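Side-chain contacts in tyrocidine synthetase 3 (Brevibacillus brevis, PDB 2JGP), which forms part of the nonribosomal assembly line for the antibiotic tyrocidine, here as a carrier-condensation bidomain that probably joins carrier-bound substrates through a peptide bond: residues A[131-136]-A[173-178]; A[192-195]-A[200-203]. All blocks are in the same frame, centred on the assembly; numbering follows the deposited sequence.

Contact 1: residues A[131-136]-A[173-178]; sequences LERTRV and LAYSEV
R133 lays its side chain across one face of the Y175 ring, the two crossing at about a right angle. R133 CD stands 4.2 Å from the centroid of the Y175 ring in a CH-pi contact, and R133 NH1 lies over the CE2 side of that ring. With R133 CZ 4.9 Å from the centroid of the Y175 ring, 20° off its normal, this is also a cation-pi pair, although guanidinium and ring are tilted by 40° rather than stacked. With R133 CG between its backbone N and carbonyl carbon (chi1 64°), a bend at chi2 carries CD over the ring. Y175 OH donates to E177 OE2 (3.1 Å), tying down the far end of the ring; this carboxylate, not in contact with the R133 guanidinium, may still favour its charge. Deeper in, L173 CD1 rests against the helix, touching V136 CG1 at 3.7 Å and the backbone O of R133 at 3.2 Å. L173 also packs on L206, and V136 on L216 and Y241. The contact thus lays the first turn of helix 133-146 against edge strand 174-177 of a mixed five-stranded sheet, the helix-on-sheet layering of the chloramphenicol acetyltransferase-like condensation fold.

Contact 2: residues A[192-195]-A[200-203]; sequences QPFD and PLIR
Q192 meets R203 through its backbone: its carbonyl O lies 2.9 Å from R203 NH1, in the plane of the guanidinium, but the bent N-H...O angle of 124° makes this a weak bond. A water accepts from both Q192 N and R203 NH1 and so bridges them, while N120 donates a further bond to Q192 O. The side chain of Q192 leads away, its NE2 bonding to the backbone O of S189.

At P193 the carbonyl O takes two bonds from the end of the same arginine, 3.2 Å from R203 NH2 and 3.3 Å from R203 NH1. Both nitrogens approach from one face of the carbonyl plane, NH2 tilted moderately from it and NH1 well above it, yet the oxygen itself lies close to the guanidinium plane. The result is an end-on, two-nitrogen grip on a single atom.

These bonds tie the loop after helix 180-189 to the start of strand 202-210, an inner strand of the five-stranded sheet in the condensation domain, between strands 174-177 and 213-220.

F194 supplies a flat floor for the arginine. Its ring and the guanidinium are stacked, planes 4° apart, with R203 CZ 3.8 Å from the centroid of the F194 ring and R203 NH1 above the ring centre. The side chains arrive from opposite directions; the bend of R203 at chi3 (78°) helps lay its head flat, and the aliphatic CG of R203 touches F194 CZ. In-plane bonds and stacking together restrict rotation of the guanidinium. L201, at the centre of an inverse gamma turn, packs CD2 on F194 CB at 3.9 Å.

Beyond the ring, D195 presents its backbone O to L201 CD2 at 3.5 Å, whereas its carboxylate accepts a bond from the backbone N of E197.

How the contacts relate
Both contacts reach the same five-stranded sheet and use an arginine over an aromatic face, but one pair is a tilted cation-pi contact and the other a flat stack. Contact 1 sits farther from the centre of the chain and sets a helix against the edge strand; its aromatic pair lies toward the surface, with a small apolar patch beneath and no hydrogen bond between its segments. Contact 2, between a loop and the start of the neighbouring strand, is partly buried too, but its ring is buried and its arginine is held by backbone carbonyls as well as by stacking. The centres of contacts 1 and 2 are about 19 Å apart, and contact 1 closes before contact 2 opens.

Contact 1: residues A[131-136]-A[173-178]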
ATOM      1  N   LEU A 131     -18.771  -2.691  28.929  1.00 68.67           N
ATOM      2  CA  LEU A 131     -17.458  -2.025  28.826  1.00 68.29           C
ATOM      3  C   LEU A 131     -16.853  -1.584  30.169  1.00 67.93           C
ATOM      4  O   LEU A 131     -17.446  -0.786  30.897  1.00 68.01           O
ATOM      5  CB  LEU A 131     -17.522  -0.829  27.860  1.00 68.18           C
ATOM      6  CG  LEU A 131     -16.422  -0.723  26.790  1.00 68.52           C
ATOM      7  CD1 LEU A 131     -16.206   0.732  26.382  1.00 67.51           C
ATOM      8  CD2 LEU A 131     -15.099  -1.346  27.234  1.00 68.57           C
ATOM      9  N   GLU A 132     -15.664  -2.099  30.481  1.00 67.44           N
ATOM     10  CA  GLU A 132     -14.930  -1.714  31.687  1.00 67.20           C
ATOM     11  C   GLU A 132     -13.770  -0.805  31.314  1.00 66.98           C
ATOM     12  O   GLU A 132     -12.879  -1.214  30.565  1.00 66.62           O
ATOM     13  CB  GLU A 132     -14.389  -2.947  32.404  1.00 67.30           C
ATOM     14  CG  GLU A 132     -15.460  -3.908  32.889  1.00 67.62           C
ATOM     15  CD  GLU A 132     -14.882  -5.079  33.655  1.00 68.27           C
ATOM     16  OE1 GLU A 132     -15.426  -6.198  33.530  1.00 68.67           O
ATOM     17  OE2 GLU A 132     -13.880  -4.887  34.378  1.00 68.80           O
ATOM     18  N   ARG A 133     -13.772   0.417  31.843  1.00 66.63           N
ATOM     19  CA  ARG A 133     -12.771   1.410  31.457  1.00 66.60           C
ATOM     20  C   ARG A 133     -11.341   0.993  31.818  1.00 66.30           C
ATOM     21  O   ARG A 133     -10.409   1.272  31.062  1.00 66.25           O
ATOM     22  CB  ARG A 133     -13.101   2.804  32.019  1.00 66.72           C
ATOM     23  CG  ARG A 133     -13.099   2.939  33.540  1.00 67.61           C
ATOM     24  CD  ARG A 133     -12.632   4.331  33.956  1.00 69.05           C
ATOM     25  NE  ARG A 133     -12.645   4.523  35.406  1.00 69.84           N
ATOM     26  CZ  ARG A 133     -13.721   4.832  36.129  1.00 70.94           C
ATOM     27  NH1 ARG A 133     -14.914   4.984  35.554  1.00 71.46           N
ATOM     28  NH2 ARG A 133     -13.606   4.983  37.447  1.00 71.06           N
ATOM     29  N   THR A 134     -11.169   0.309  32.948  1.00 65.86           N
ATOM     30  CA  THR A 134      -9.842  -0.139  33.369  1.00 65.75           C
ATOM     31  C   THR A 134      -9.286  -1.231  32.447  1.00 65.43           C
ATOM     32  O   THR A 134      -8.083  -1.261  32.174  1.00 65.33           O
ATOM     33  CB  THR A 134      -9.840  -0.644  34.824  1.00 65.79           C
ATOM     34  OG1 THR A 134     -10.815  -1.682  34.980  1.00 66.75           O
ATOM     35  CG2 THR A 134     -10.156   0.501  35.785  1.00 65.74           C
ATOM     36  N   ARG A 135     -10.158  -2.119  31.966  1.00 64.84           N
ATOM     37  CA  ARG A 135      -9.744  -3.145  31.001  1.00 64.54           C
ATOM     38  C   ARG A 135      -9.380  -2.544  29.648  1.00 63.89           C
ATOM     39  O   ARG A 135      -8.447  -3.013  28.996  1.00 63.45           O
ATOM     40  CB  ARG A 135     -10.822  -4.217  30.816  1.00 64.88           C
ATOM     41  CG  ARG A 135     -10.830  -5.269  31.917  1.00 66.03           C
ATOM     42  CD  ARG A 135     -11.249  -6.646  31.395  1.00 67.97           C
ATOM     43  NE  ARG A 135     -12.698  -6.807  31.308  1.00 69.22           N
ATOM     44  CZ  ARG A 135     -13.312  -7.845  30.736  1.00 70.85           C
ATOM     45  NH1 ARG A 135     -12.613  -8.826  30.166  1.00 71.36           N
ATOM     46  NH2 ARG A 135     -14.640  -7.896  30.720  1.00 71.17           N
ATOM     47  N   VAL A 136     -10.122  -1.521  29.225  1.00 63.08           N
ATOM     48  CA  VAL A 136      -9.782  -0.783  28.007  1.00 62.65           C
ATOM     49  C   VAL A 136      -8.336  -0.316  28.108  1.00 62.34           C
ATOM     50  O   VAL A 136      -7.520  -0.615  27.238  1.00 62.25           O
ATOM     51  CB  VAL A 136     -10.714   0.438  27.786  1.00 62.45           C
ATOM     52  CG1 VAL A 136     -10.232   1.290  26.610  1.00 62.32           C
ATOM     53  CG2 VAL A 136     -12.149  -0.022  27.568  1.00 62.65           C
ATOM     54  N   LEU A 173      -5.289   5.938  30.055  1.00 60.26           N
ATOM     55  CA  LEU A 173      -6.536   6.177  29.334  1.00 60.81           C
ATOM     56  C   LEU A 173      -7.158   7.475  29.839  1.00 60.65           C
ATOM     57  O   LEU A 173      -7.357   7.634  31.045  1.00 60.91           O
ATOM     58  CB  LEU A 173      -7.515   5.021  29.586  1.00 61.03           C
ATOM     59  CG  LEU A 173      -8.926   5.066  28.977  1.00 62.02           C
ATOM     60  CD1 LEU A 173      -9.679   3.784  29.292  1.00 61.42           C
ATOM     61  CD2 LEU A 173      -9.736   6.243  29.475  1.00 63.31           C
ATOM     62  N   ALA A 174      -7.486   8.380  28.922  1.00 60.72           N
ATOM     63  CA  ALA A 174      -8.183   9.622  29.263  1.00 60.55           C
ATOM     64  C   ALA A 174      -9.691   9.375  29.264  1.00 60.58           C
ATOM     65  O   ALA A 174     -10.282   9.118  28.215  1.00 60.80           O
ATOM     66  CB  ALA A 174      -7.831  10.710  28.271  1.00 60.71           C
ATOM     67  N   TYR A 175     -10.314   9.443  30.435  1.00 60.33           N
ATOM     68  CA  TYR A 175     -11.740   9.156  30.565  1.00 60.17           C
ATOM     69  C   TYR A 175     -12.549  10.433  30.778  1.00 60.41           C
ATOM     70  O   TYR A 175     -12.162  11.298  31.568  1.00 59.86           O
ATOM     71  CB  TYR A 175     -11.978   8.183  31.719  1.00 60.22           C
ATOM     72  CG  TYR A 175     -13.429   7.800  31.906  1.00 59.90           C
ATOM     73  CD1 TYR A 175     -14.054   6.918  31.030  1.00 60.16           C
ATOM     74  CD2 TYR A 175     -14.174   8.317  32.960  1.00 60.02           C
ATOM     75  CE1 TYR A 175     -15.383   6.563  31.195  1.00 60.03           C
ATOM     76  CE2 TYR A 175     -15.504   7.970  33.135  1.00 60.36           C
ATOM     77  CZ  TYR A 175     -16.104   7.090  32.248  1.00 60.10           C
ATOM     78  OH  TYR A 175     -17.425   6.740  32.424  1.00 60.16           O
ATOM     79  N   SER A 176     -13.666  10.542  30.061  1.00 60.92           N
ATOM     80  CA  SER A 176     -14.594  11.663  30.213  1.00 61.60           C
ATOM     81  C   SER A 176     -16.034  11.191  30.033  1.00 62.31           C
ATOM     82  O   SER A 176     -16.282  10.157  29.413  1.00 62.34           O
ATOM     83  CB  SER A 176     -14.289  12.764  29.191  1.00 61.55           C
ATOM     84  OG  SER A 176     -12.944  13.204  29.276  1.00 61.18           O
ATOM     85  N   GLU A 177     -16.971  11.953  30.590  1.00 63.19           N
ATOM     86  CA  GLU A 177     -18.397  11.701  30.417  1.00 64.02           C
ATOM     87  C   GLU A 177     -19.028  12.924  29.756  1.00 64.72           C
ATOM     88  O   GLU A 177     -19.019  14.015  30.323  1.00 64.78           O
ATOM     89  CB  GLU A 177     -19.063  11.408  31.763  1.00 64.23           C
ATOM     90  CG  GLU A 177     -18.401  10.267  32.534  1.00 64.75           C
ATOM     91  CD  GLU A 177     -19.219   9.771  33.714  1.00 65.85           C
ATOM     92  OE1 GLU A 177     -20.231  10.415  34.070  1.00 66.89           O
ATOM     93  OE2 GLU A 177     -18.844   8.727  34.290  1.00 66.23           O
ATOM     94  N   VAL A 178     -19.555  12.736  28.550  1.00 65.42           N
ATOM     95  CA  VAL A 178     -20.085  13.836  27.749  1.00 66.11           C
ATOM     96  C   VAL A 178     -21.372  13.421  27.051  1.00 66.80           C
ATOM     97  O   VAL A 178     -21.685  12.237  26.974  1.00 66.70           O
ATOM     98  CB  VAL A 178     -19.072  14.264  26.662  1.00 66.06           C
ATOM     99  CG1 VAL A 178     -17.769  14.733  27.294  1.00 66.16           C
ATOM    100  CG2 VAL A 178     -18.812  13.118  25.685  1.00 66.00           C
TER

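Contact 2: residues A[192-195]-A[200-203]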
ATOM      1  N   GLN A 192      -4.642  16.319  17.811  1.00 61.37           N
ATOM      2  CA  GLN A 192      -3.631  17.305  18.178  1.00 61.20           C
ATOM      3  C   GLN A 192      -2.261  16.760  17.825  1.00 61.33           C
ATOM      4  O   GLN A 192      -2.090  15.542  17.720  1.00 61.45           O
ATOM      5  CB  GLN A 192      -3.692  17.579  19.684  1.00 61.12           C
ATOM      6  CG  GLN A 192      -4.929  18.335  20.154  1.00 61.09           C
ATOM      7  CD  GLN A 192      -4.916  19.792  19.749  1.00 60.44           C
ATOM      8  OE1 GLN A 192      -3.862  20.445  19.733  1.00 59.63           O
ATOM      9  NE2 GLN A 192      -6.098  20.325  19.441  1.00 58.93           N
ATOM     10  N   PRO A 193      -1.280  17.658  17.641  1.00 61.44           N
ATOM     11  CA  PRO A 193       0.057  17.223  17.274  1.00 61.58           C
ATOM     12  C   PRO A 193       0.743  16.388  18.358  1.00 61.39           C
ATOM     13  O   PRO A 193       0.372  16.438  19.538  1.00 61.27           O
ATOM     14  CB  PRO A 193       0.812  18.535  17.010  1.00 61.57           C
ATOM     15  CG  PRO A 193       0.009  19.598  17.628  1.00 61.95           C
ATOM     16  CD  PRO A 193      -1.388  19.123  17.739  1.00 61.46           C
ATOM     17  N   PHE A 194       1.722  15.610  17.927  1.00 60.88           N
ATOM     18  CA  PHE A 194       2.520  14.785  18.814  1.00 60.34           C
ATOM     19  C   PHE A 194       3.907  15.386  18.909  1.00 59.78           C
ATOM     20  O   PHE A 194       4.462  15.839  17.901  1.00 59.49           O
ATOM     21  CB  PHE A 194       2.644  13.367  18.253  1.00 60.51           C
ATOM     22  CG  PHE A 194       1.395  12.550  18.380  1.00 60.62           C
ATOM     23  CD1 PHE A 194       0.433  12.568  17.382  1.00 60.64           C
ATOM     24  CD2 PHE A 194       1.178  11.768  19.501  1.00 60.62           C
ATOM     25  CE1 PHE A 194      -0.721  11.815  17.502  1.00 61.19           C
ATOM     26  CE2 PHE A 194       0.031  11.007  19.626  1.00 60.79           C
ATOM     27  CZ  PHE A 194      -0.920  11.031  18.625  1.00 60.80           C
ATOM     28  N   ASP A 195       4.464  15.380  20.113  1.00 59.15           N
ATOM     29  CA  ASP A 195       5.880  15.638  20.305  1.00 59.04           C
ATOM     30  C   ASP A 195       6.620  14.352  19.969  1.00 58.99           C
ATOM     31  O   ASP A 195       6.484  13.348  20.673  1.00 58.46           O
ATOM     32  CB  ASP A 195       6.166  16.054  21.749  1.00 59.20           C
ATOM     33  CG  ASP A 195       7.618  16.436  21.974  1.00 59.30           C
ATOM     34  OD1 ASP A 195       8.498  16.020  21.191  1.00 59.23           O
ATOM     35  OD2 ASP A 195       7.885  17.155  22.946  1.00 62.27           O
ATOM     36  N   PRO A 200       4.756   7.131  24.494  1.00 58.52           N
ATOM     37  CA  PRO A 200       4.207   6.528  23.287  1.00 58.58           C
ATOM     38  C   PRO A 200       3.547   7.552  22.357  1.00 58.88           C
ATOM     39  O   PRO A 200       2.892   8.496  22.823  1.00 58.53           O
ATOM     40  CB  PRO A 200       3.157   5.571  23.841  1.00 58.54           C
ATOM     41  CG  PRO A 200       2.647   6.268  25.048  1.00 58.28           C
ATOM     42  CD  PRO A 200       3.818   7.015  25.626  1.00 58.46           C
ATOM     43  N   LEU A 201       3.709   7.359  21.054  1.00 59.06           N
ATOM     44  CA  LEU A 201       3.041   8.204  20.066  1.00 59.48           C
ATOM     45  C   LEU A 201       1.643   7.668  19.744  1.00 59.93           C
ATOM     46  O   LEU A 201       1.244   7.571  18.582  1.00 59.93           O
ATOM     47  CB  LEU A 201       3.894   8.329  18.805  1.00 59.50           C
ATOM     48  CG  LEU A 201       5.228   9.022  19.079  1.00 59.90           C
ATOM     49  CD1 LEU A 201       6.213   8.785  17.953  1.00 60.48           C
ATOM     50  CD2 LEU A 201       5.010  10.518  19.326  1.00 59.28           C
ATOM     51  N   ILE A 202       0.908   7.325  20.796  1.00 60.37           N
ATOM     52  CA  ILE A 202      -0.484   6.924  20.683  1.00 60.61           C
ATOM     53  C   ILE A 202      -1.195   7.498  21.891  1.00 60.71           C
ATOM     54  O   ILE A 202      -0.631   7.536  22.990  1.00 60.51           O
ATOM     55  CB  ILE A 202      -0.651   5.381  20.608  1.00 60.67           C
ATOM     56  CG1 ILE A 202      -2.130   5.001  20.449  1.00 60.66           C
ATOM     57  CG2 ILE A 202      -0.061   4.702  21.839  1.00 60.64           C
ATOM     58  CD1 ILE A 202      -2.366   3.560  19.988  1.00 60.65           C
ATOM     59  N   ARG A 203      -2.419   7.973  21.681  1.00 61.04           N
ATOM     60  CA  ARG A 203      -3.240   8.469  22.783  1.00 61.31           C
ATOM     61  C   ARG A 203      -4.670   7.983  22.615  1.00 61.22           C
ATOM     62  O   ARG A 203      -5.129   7.716  21.498  1.00 60.45           O
ATOM     63  CB  ARG A 203      -3.170   9.997  22.909  1.00 61.83           C
ATOM     64  CG  ARG A 203      -3.308  10.777  21.616  1.00 62.63           C
ATOM     65  CD  ARG A 203      -3.344  12.282  21.888  1.00 62.57           C
ATOM     66  NE  ARG A 203      -2.019  12.854  22.154  1.00 62.28           N
ATOM     67  CZ  ARG A 203      -1.383  13.734  21.380  1.00 62.04           C
ATOM     68  NH1 ARG A 203      -1.930  14.194  20.265  1.00 61.66           N
ATOM     69  NH2 ARG A 203      -0.181  14.171  21.730  1.00 63.39           N
TER
HETATM   70  O   HOH W   1      -4.599  13.565  18.838  1.00 38.08           O